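Local coordinates for protein SorB (Sorangium cellulosum, PDB 6B2V) that contains, as one domain of a long trans-acyltransferase polyketide synthase, a pyran synthase that probably forms a pyran ring of the antibiotic sorangicin, at residues 152-157 and 185-190; 249-254 and 270-275. All blocks are in the same frame, centred on the assembly; numbering follows the deposited sequence.

Overall arrangement
Both contacts lie in the predicted C-terminal hotdog fold of the pyran synthase domain, and they follow one another along the chain without nesting or crossing. Contact 1 comes first: it brings the start of strand 187-192 back to the turn after helix 147-152, closing a loop of 27 residues that holds helix 160-166 and strand 178-183. Contact 2 then closes the hairpin of strands 250-255 and 267-273. Their centres are about 12 Å apart. Strands 187-192 and 250-255 are antiparallel neighbours, joined by backbone bonds such as Ala-188 N to Ala-253 O, and a side chain of contact 1 also bonds to one of contact 2.

Contact 1. Residues 152-157 and 185-190; sequences TRCAIE and DHEALA
The carboxylate of Glu-187 lies at the edge of the Arg-153 guanidinium, near its plane, and the two planes are 30° apart. Two nitrogens share the grip side-on. NE donates to OE1 of Glu-187 at 3.0 Å, exactly in the guanidinium plane but 21° out of the carboxylate plane, and NH2 of Arg-153 reaches OE2 of Glu-187, also at 3.0 Å, on its syn lone pair. Glu-187 reaches this edge from the strand, with CG anti to its backbone N (chi1 -178°) and the chain extended beyond. This salt bridge ties the turn behind helix 147-152 to the first residue of strand 187-192 in the predicted C-terminal hotdog fold, where a classic beta bulge places Ala-155 and Ile-156 both opposite His-183 of strand 178-183. A water donates to Arg-153 O and, at 2.7 Å, to Glu-187 OE1, giving the same two residues a second link. Glu-187 OE2 also hydrogen-bonds His-252 NE2, so each carboxylate oxygen has at least two partners. Next to the ion pair, CB of buried Cys-154 points toward the strand; its SG lies 4.1 Å from Glu-187 CG and the side chain also packs on Val-182.

Contact 2. Residues 249-254 and 270-275; sequences AYVHAR and VDLVDA
A beta hairpin of the predicted C-terminal hotdog fold pairs strand 250-255 with strand 267-273, antiparallel at 164° and 4.6 Å apart at the closest approach of the short segments' axes. Tyr-250 with Val-273 and His-252 with Asp-271 are hydrogen-bonded pairs; Val-251 with Leu-272 and Ala-253 with Val-270 are non-hydrogen-bonded pairs between and beside them. A classic beta bulge sets Ala-249 and Tyr-250 both opposite Val-273, whose O accepts from Ala-249 N at 2.9 Å and from Tyr-250 N at 3.2 Å.

Val-251, Val-270, Leu-272 and Ala-253 share one face and touch helix 207-225. There CG1 of Val-251 and CG2 of Val-270, each anti to its own backbone N (chi1 173° for Val-251), meet at 3.5 Å, tighter than usual carbon contact, while Ala-253 CB lies 3.8 Å from the same CG2 of Val-270. Val-251's other branch, CG2, touches Leu-272 CD1 at 3.9 Å. On the other face CB of Tyr-250 packs against CG2 of Val-273, and the imidazole of His-252 leads away from the partner strand to its own partner, Glu-187. Arg-254, its chain extended from CG to NE, brings NH1 to OD1 of Asp-271 in a weak, 3.3 Å salt bridge; the carboxylate lies at the guanidinium edge, but the planes are 68° apart.

Arg-284 brings a like charge close to Arg-254, so the negative charge of buried Asp-271 probably eases the crowding of positive charge at this end of the hairpin.

Contact 1. Residues 152-157 and 185-190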
ATOM      1  N   THR A 152       6.846  24.119   6.305  1.00 10.04           N
ATOM      2  CA  THR A 152       6.506  25.524   6.176  1.00  9.13           C
ATOM      3  C   THR A 152       5.359  25.847   5.227  1.00  9.52           C
ATOM      4  O   THR A 152       4.770  26.865   5.386  1.00 10.79           O
ATOM      5  CB  THR A 152       7.713  26.432   5.873  1.00 10.13           C
ATOM      6  OG1 THR A 152       8.094  26.253   4.543  1.00 10.69           O
ATOM      7  CG2 THR A 152       8.855  26.140   6.804  1.00 11.73           C
ATOM      8  N   ARG A 153       5.072  24.947   4.306  1.00  9.43           N
ATOM      9  CA  ARG A 153       4.021  25.139   3.310  1.00 10.36           C
ATOM     10  C   ARG A 153       2.762  24.299   3.528  1.00  9.64           C
ATOM     11  O   ARG A 153       1.975  24.153   2.691  1.00 10.40           O
ATOM     12  CB  ARG A 153       4.570  25.018   1.891  1.00 10.83           C
ATOM     13  CG  ARG A 153       5.080  23.664   1.495  1.00 11.37           C
ATOM     14  CD  ARG A 153       5.679  23.675   0.115  1.00 14.69           C
ATOM     15  NE  ARG A 153       5.972  22.341  -0.321  1.00 13.66           N
ATOM     16  CZ  ARG A 153       7.175  21.907  -0.611  1.00 15.71           C
ATOM     17  NH1 ARG A 153       8.208  22.699  -0.464  1.00 17.31           N
ATOM     18  NH2 ARG A 153       7.317  20.685  -1.020  1.00 18.76           N
ATOM     19  N   CYS A 154       2.639  23.723   4.706  1.00  9.77           N
ATOM     20  CA  CYS A 154       1.445  22.944   5.105  1.00  8.46           C
ATOM     21  C   CYS A 154       0.880  23.552   6.400  1.00 10.27           C
ATOM     22  O   CYS A 154       1.261  23.207   7.424  1.00 10.49           O
ATOM     23  CB  CYS A 154       1.749  21.477   5.412  1.00  9.63           C
ATOM     24  SG  CYS A 154       2.244  20.515   3.932  1.00 12.38           S
ATOM     25  N   ALA A 155      -0.018  24.498   6.244  1.00  9.20           N
ATOM     26  CA  ALA A 155      -0.526  25.290   7.317  1.00  9.09           C
ATOM     27  C   ALA A 155      -1.537  24.733   8.253  1.00 10.62           C
ATOM     28  O   ALA A 155      -1.656  25.212   9.313  1.00 15.15           O
ATOM     29  CB  ALA A 155      -1.013  26.619   6.747  1.00 10.25           C
ATOM     30  N   ILE A 156      -2.238  23.703   7.857  1.00 10.13           N
ATOM     31  CA  ILE A 156      -3.315  23.216   8.668  1.00 10.33           C
ATOM     32  C   ILE A 156      -2.914  21.959   9.434  1.00 11.46           C
ATOM     33  O   ILE A 156      -2.522  21.001   8.866  1.00 11.58           O
ATOM     34  CB  ILE A 156      -4.560  22.919   7.765  1.00 12.00           C
ATOM     35  CG1 ILE A 156      -5.022  24.170   7.019  1.00 14.23           C
ATOM     36  CG2 ILE A 156      -5.730  22.435   8.578  1.00 11.35           C
ATOM     37  CD1 ILE A 156      -5.819  23.824   5.813  1.00 13.69           C
ATOM     38  N   GLU A 157      -3.058  22.030  10.754  1.00 14.57           N
ATOM     39  CA  GLU A 157      -2.726  20.935  11.627  1.00 15.00           C
ATOM     40  C   GLU A 157      -3.995  20.223  12.054  1.00 19.74           C
ATOM     41  O   GLU A 157      -4.927  20.843  12.458  1.00 21.03           O
ATOM     42  CB  GLU A 157      -2.009  21.460  12.854  1.00 20.99           C
ATOM     43  CG  GLU A 157      -1.242  20.448  13.653  1.00 28.82           C
ATOM     44  CD  GLU A 157      -0.358  21.107  14.719  1.00 33.09           C
ATOM     45  OE1 GLU A 157      -0.517  22.287  15.053  1.00 41.49           O
ATOM     46  OE2 GLU A 157       0.509  20.428  15.186  1.00 42.04           O
ATOM     47  N   ASP A 185      -3.881  22.811   0.896  1.00 10.85           N
ATOM     48  CA  ASP A 185      -5.013  22.375   0.101  1.00  9.55           C
ATOM     49  C   ASP A 185      -4.676  21.260  -0.864  1.00 12.99           C
ATOM     50  O   ASP A 185      -5.557  20.714  -1.412  1.00 15.29           O
ATOM     51  CB  ASP A 185      -5.713  23.524  -0.652  1.00 12.50           C
ATOM     52  CG  ASP A 185      -4.818  24.271  -1.569  1.00 14.11           C
ATOM     53  OD1 ASP A 185      -3.662  23.991  -1.675  1.00 13.60           O
ATOM     54  OD2 ASP A 185      -5.321  25.192  -2.174  1.00 17.16           O
ATOM     55  N   HIS A 186      -3.403  20.965  -1.078  1.00 10.51           N
ATOM     56  CA  HIS A 186      -2.993  19.949  -2.022  1.00 10.33           C
ATOM     57  C   HIS A 186      -1.784  19.063  -1.637  1.00 11.53           C
ATOM     58  O   HIS A 186      -1.383  18.262  -2.372  1.00 11.31           O
ATOM     59  CB  HIS A 186      -2.649  20.578  -3.363  1.00 12.12           C
ATOM     60  CG  HIS A 186      -1.447  21.442  -3.296  1.00 12.71           C
ATOM     61  ND1 HIS A 186      -1.488  22.705  -2.779  1.00 13.95           N
ATOM     62  CD2 HIS A 186      -0.161  21.207  -3.613  1.00 13.70           C
ATOM     63  CE1 HIS A 186      -0.285  23.231  -2.828  1.00 14.50           C
ATOM     64  NE2 HIS A 186       0.540  22.339  -3.325  1.00 16.00           N
ATOM     65  N   GLU A 187      -1.297  19.241  -0.434  1.00 10.11           N
ATOM     66  CA  GLU A 187      -0.138  18.540   0.054  1.00 11.33           C
ATOM     67  C   GLU A 187      -0.320  18.211   1.550  1.00 11.23           C
ATOM     68  O   GLU A 187      -0.946  18.884   2.268  1.00 10.66           O
ATOM     69  CB  GLU A 187       1.122  19.424  -0.185  1.00 10.70           C
ATOM     70  CG  GLU A 187       2.497  18.919   0.198  1.00 14.16           C
ATOM     71  CD  GLU A 187       3.594  19.846  -0.294  1.00 14.34           C
ATOM     72  OE1 GLU A 187       3.328  21.016  -0.439  1.00 13.72           O
ATOM     73  OE2 GLU A 187       4.695  19.374  -0.518  1.00 17.94           O
ATOM     74  N   ALA A 188       0.267  17.093   1.938  1.00 11.03           N
ATOM     75  CA  ALA A 188       0.222  16.665   3.315  1.00 10.11           C
ATOM     76  C   ALA A 188       1.536  16.025   3.792  1.00 10.12           C
ATOM     77  O   ALA A 188       2.202  15.402   3.068  1.00 10.46           O
ATOM     78  CB  ALA A 188      -0.904  15.665   3.509  1.00  9.77           C
ATOM     79  N   LEU A 189       1.819  16.253   5.052  1.00  8.38           N
ATOM     80  CA  LEU A 189       2.963  15.689   5.710  1.00  9.16           C
ATOM     81  C   LEU A 189       2.579  15.088   7.077  1.00  9.26           C
ATOM     82  O   LEU A 189       2.091  15.730   7.945  1.00  9.80           O
ATOM     83  CB  LEU A 189       4.031  16.748   5.875  1.00  9.52           C
ATOM     84  CG  LEU A 189       5.371  16.304   6.422  1.00  9.16           C
ATOM     85  CD1 LEU A 189       6.178  15.531   5.414  1.00 10.72           C
ATOM     86  CD2 LEU A 189       6.139  17.506   6.959  1.00 11.69           C
ATOM     87  N   ALA A 190       2.862  13.806   7.180  1.00  8.39           N
ATOM     88  CA  ALA A 190       2.617  13.065   8.414  1.00  8.59           C
ATOM     89  C   ALA A 190       3.926  12.625   9.033  1.00  9.23           C
ATOM     90  O   ALA A 190       4.751  12.175   8.356  1.00 10.31           O
ATOM     91  CB  ALA A 190       1.790  11.820   8.154  1.00 10.73           C
TER
HETATM   92  O   HOH W   1       1.621  23.035   0.163  1.00 10.30           O

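Contact 2. Residues 249-254 and 270-275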
ATOM      1  N   ALA A 249      10.074   7.871   8.779  1.00  9.27           N
ATOM      2  CA  ALA A 249       9.854   8.955   9.681  1.00  8.48           C
ATOM      3  C   ALA A 249       8.784   9.951   9.228  1.00  8.58           C
ATOM      4  O   ALA A 249       8.216  10.589  10.058  1.00  8.98           O
ATOM      5  CB  ALA A 249      11.145   9.684   9.955  1.00 10.59           C
ATOM      6  N   TYR A 250       8.581  10.078   7.920  1.00  8.69           N
ATOM      7  CA  TYR A 250       7.570  10.990   7.399  1.00  8.89           C
ATOM      8  C   TYR A 250       6.890  10.411   6.172  1.00 10.31           C
ATOM      9  O   TYR A 250       7.470   9.673   5.471  1.00 10.14           O
ATOM     10  CB  TYR A 250       8.185  12.352   6.972  1.00 10.11           C
ATOM     11  CG  TYR A 250       8.657  13.200   8.098  1.00 11.17           C
ATOM     12  CD1 TYR A 250       7.781  13.999   8.725  1.00 14.68           C
ATOM     13  CD2 TYR A 250       9.942  13.195   8.533  1.00 13.32           C
ATOM     14  CE1 TYR A 250       8.142  14.783   9.760  1.00 19.65           C
ATOM     15  CE2 TYR A 250      10.320  13.993   9.619  1.00 18.96           C
ATOM     16  CZ  TYR A 250       9.383  14.762  10.216  1.00 17.38           C
ATOM     17  OH  TYR A 250       9.624  15.649  11.265  1.00 38.45           O
ATOM     18  N   VAL A 251       5.654  10.816   5.943  1.00  8.72           N
ATOM     19  CA  VAL A 251       4.892  10.459   4.763  1.00  8.30           C
ATOM     20  C   VAL A 251       4.504  11.813   4.111  1.00  8.52           C
ATOM     21  O   VAL A 251       3.958  12.624   4.741  1.00  9.71           O
ATOM     22  CB  VAL A 251       3.653   9.658   5.128  1.00  8.85           C
ATOM     23  CG1 VAL A 251       2.773   9.434   3.926  1.00 10.03           C
ATOM     24  CG2 VAL A 251       4.021   8.314   5.690  1.00 11.74           C
ATOM     25  N   HIS A 252       4.830  11.950   2.838  1.00  8.76           N
ATOM     26  CA  HIS A 252       4.612  13.127   2.031  1.00  8.65           C
ATOM     27  C   HIS A 252       3.727  12.782   0.856  1.00 10.27           C
ATOM     28  O   HIS A 252       4.134  12.151  -0.010  1.00 10.68           O
ATOM     29  CB  HIS A 252       5.946  13.645   1.521  1.00 11.51           C
ATOM     30  CG  HIS A 252       5.845  14.910   0.723  1.00  9.82           C
ATOM     31  ND1 HIS A 252       6.618  15.165  -0.380  1.00 13.35           N
ATOM     32  CD2 HIS A 252       5.026  15.972   0.857  1.00 12.13           C
ATOM     33  CE1 HIS A 252       6.277  16.334  -0.879  1.00 14.83           C
ATOM     34  NE2 HIS A 252       5.342  16.862  -0.115  1.00 12.81           N
ATOM     35  N   ALA A 253       2.516  13.300   0.910  1.00  8.95           N
ATOM     36  CA  ALA A 253       1.497  13.106  -0.096  1.00  9.81           C
ATOM     37  C   ALA A 253       1.077  14.404  -0.760  1.00 10.65           C
ATOM     38  O   ALA A 253       0.971  15.397  -0.144  1.00 10.99           O
ATOM     39  CB  ALA A 253       0.241  12.556   0.567  1.00 11.59           C
ATOM     40  N   ARG A 254       0.408  14.321  -1.978  1.00 10.50           N
ATOM     41  CA  ARG A 254       0.432  15.431  -2.894  1.00 10.07           C
ATOM     42  C   ARG A 254      -0.235  15.014  -4.197  1.00 11.43           C
ATOM     43  O   ARG A 254      -0.302  13.905  -4.529  1.00 11.07           O
ATOM     44  CB  ARG A 254       1.890  15.914  -3.178  1.00 12.84           C
ATOM     45  CG  ARG A 254       2.772  14.903  -3.841  1.00 14.30           C
ATOM     46  CD  ARG A 254       4.214  15.387  -4.010  1.00 13.63           C
ATOM     47  NE  ARG A 254       5.006  14.385  -4.698  1.00 22.74           N
ATOM     48  CZ  ARG A 254       5.560  13.357  -4.111  1.00 22.53           C
ATOM     49  NH1 ARG A 254       6.218  12.464  -4.834  1.00 24.73           N
ATOM     50  NH2 ARG A 254       5.420  13.213  -2.824  1.00 21.18           N
ATOM     51  N   VAL A 270       2.596   9.654  -3.172  1.00 10.78           N
ATOM     52  CA  VAL A 270       2.927   9.662  -1.772  1.00  9.87           C
ATOM     53  C   VAL A 270       4.242   8.917  -1.510  1.00 10.21           C
ATOM     54  O   VAL A 270       4.383   7.842  -1.901  1.00 12.23           O
ATOM     55  CB  VAL A 270       1.742   9.198  -0.902  1.00 11.89           C
ATOM     56  CG1 VAL A 270       1.283   7.797  -1.198  1.00 11.71           C
ATOM     57  CG2 VAL A 270       2.104   9.287   0.537  1.00 12.60           C
ATOM     58  N   ASP A 271       5.145   9.528  -0.767  1.00 10.04           N
ATOM     59  CA  ASP A 271       6.395   8.910  -0.472  1.00 11.34           C
ATOM     60  C   ASP A 271       6.568   8.697   1.029  1.00 11.06           C
ATOM     61  O   ASP A 271       6.106   9.446   1.823  1.00  9.96           O
ATOM     62  CB  ASP A 271       7.613   9.767  -0.857  1.00 10.85           C
ATOM     63  CG  ASP A 271       7.812   9.880  -2.369  1.00 19.27           C
ATOM     64  OD1 ASP A 271       6.886   9.716  -3.043  1.00 25.51           O
ATOM     65  OD2 ASP A 271       8.868  10.066  -2.858  1.00 23.08           O
ATOM     66  N   LEU A 272       7.267   7.613   1.327  1.00 10.24           N
ATOM     67  CA  LEU A 272       7.686   7.287   2.665  1.00 10.34           C
ATOM     68  C   LEU A 272       9.190   7.605   2.700  1.00 11.14           C
ATOM     69  O   LEU A 272       9.933   7.101   1.991  1.00 10.30           O
ATOM     70  CB  LEU A 272       7.475   5.821   3.010  1.00  9.53           C
ATOM     71  CG  LEU A 272       8.012   5.379   4.385  1.00 10.21           C
ATOM     72  CD1 LEU A 272       7.222   6.014   5.518  1.00 10.69           C
ATOM     73  CD2 LEU A 272       7.927   3.898   4.532  1.00 11.01           C
ATOM     74  N   VAL A 273       9.562   8.481   3.608  1.00  9.42           N
ATOM     75  CA  VAL A 273      10.924   8.894   3.760  1.00  9.13           C
ATOM     76  C   VAL A 273      11.446   8.696   5.192  1.00  9.58           C
ATOM     77  O   VAL A 273      10.727   8.662   6.099  1.00  9.51           O
ATOM     78  CB  VAL A 273      11.177  10.377   3.374  1.00  9.86           C
ATOM     79  CG1 VAL A 273      10.693  10.654   1.965  1.00 11.05           C
ATOM     80  CG2 VAL A 273      10.522  11.350   4.329  1.00 10.79           C
ATOM     81  N   ASP A 274      12.751   8.570   5.288  1.00  8.52           N
ATOM     82  CA  ASP A 274      13.378   8.478   6.584  1.00  9.24           C
ATOM     83  C   ASP A 274      13.588   9.866   7.178  1.00  9.83           C
ATOM     84  O   ASP A 274      13.215  10.845   6.655  1.00  9.91           O
ATOM     85  CB  ASP A 274      14.656   7.601   6.611  1.00 10.08           C
ATOM     86  CG  ASP A 274      15.790   8.154   5.794  1.00 10.49           C
ATOM     87  OD1 ASP A 274      15.800   9.344   5.637  1.00 10.88           O
ATOM     88  OD2 ASP A 274      16.655   7.372   5.441  1.00 11.74           O
ATOM     89  N   ALA A 275      14.250   9.925   8.309  1.00  9.44           N
ATOM     90  CA  ALA A 275      14.433  11.194   9.001  1.00  9.95           C
ATOM     91  C   ALA A 275      15.335  12.165   8.302  1.00 10.00           C
ATOM     92  O   ALA A 275      15.357  13.293   8.683  1.00 11.52           O
ATOM     93  CB  ALA A 275      14.808  11.038  10.480  1.00 10.18           C
TER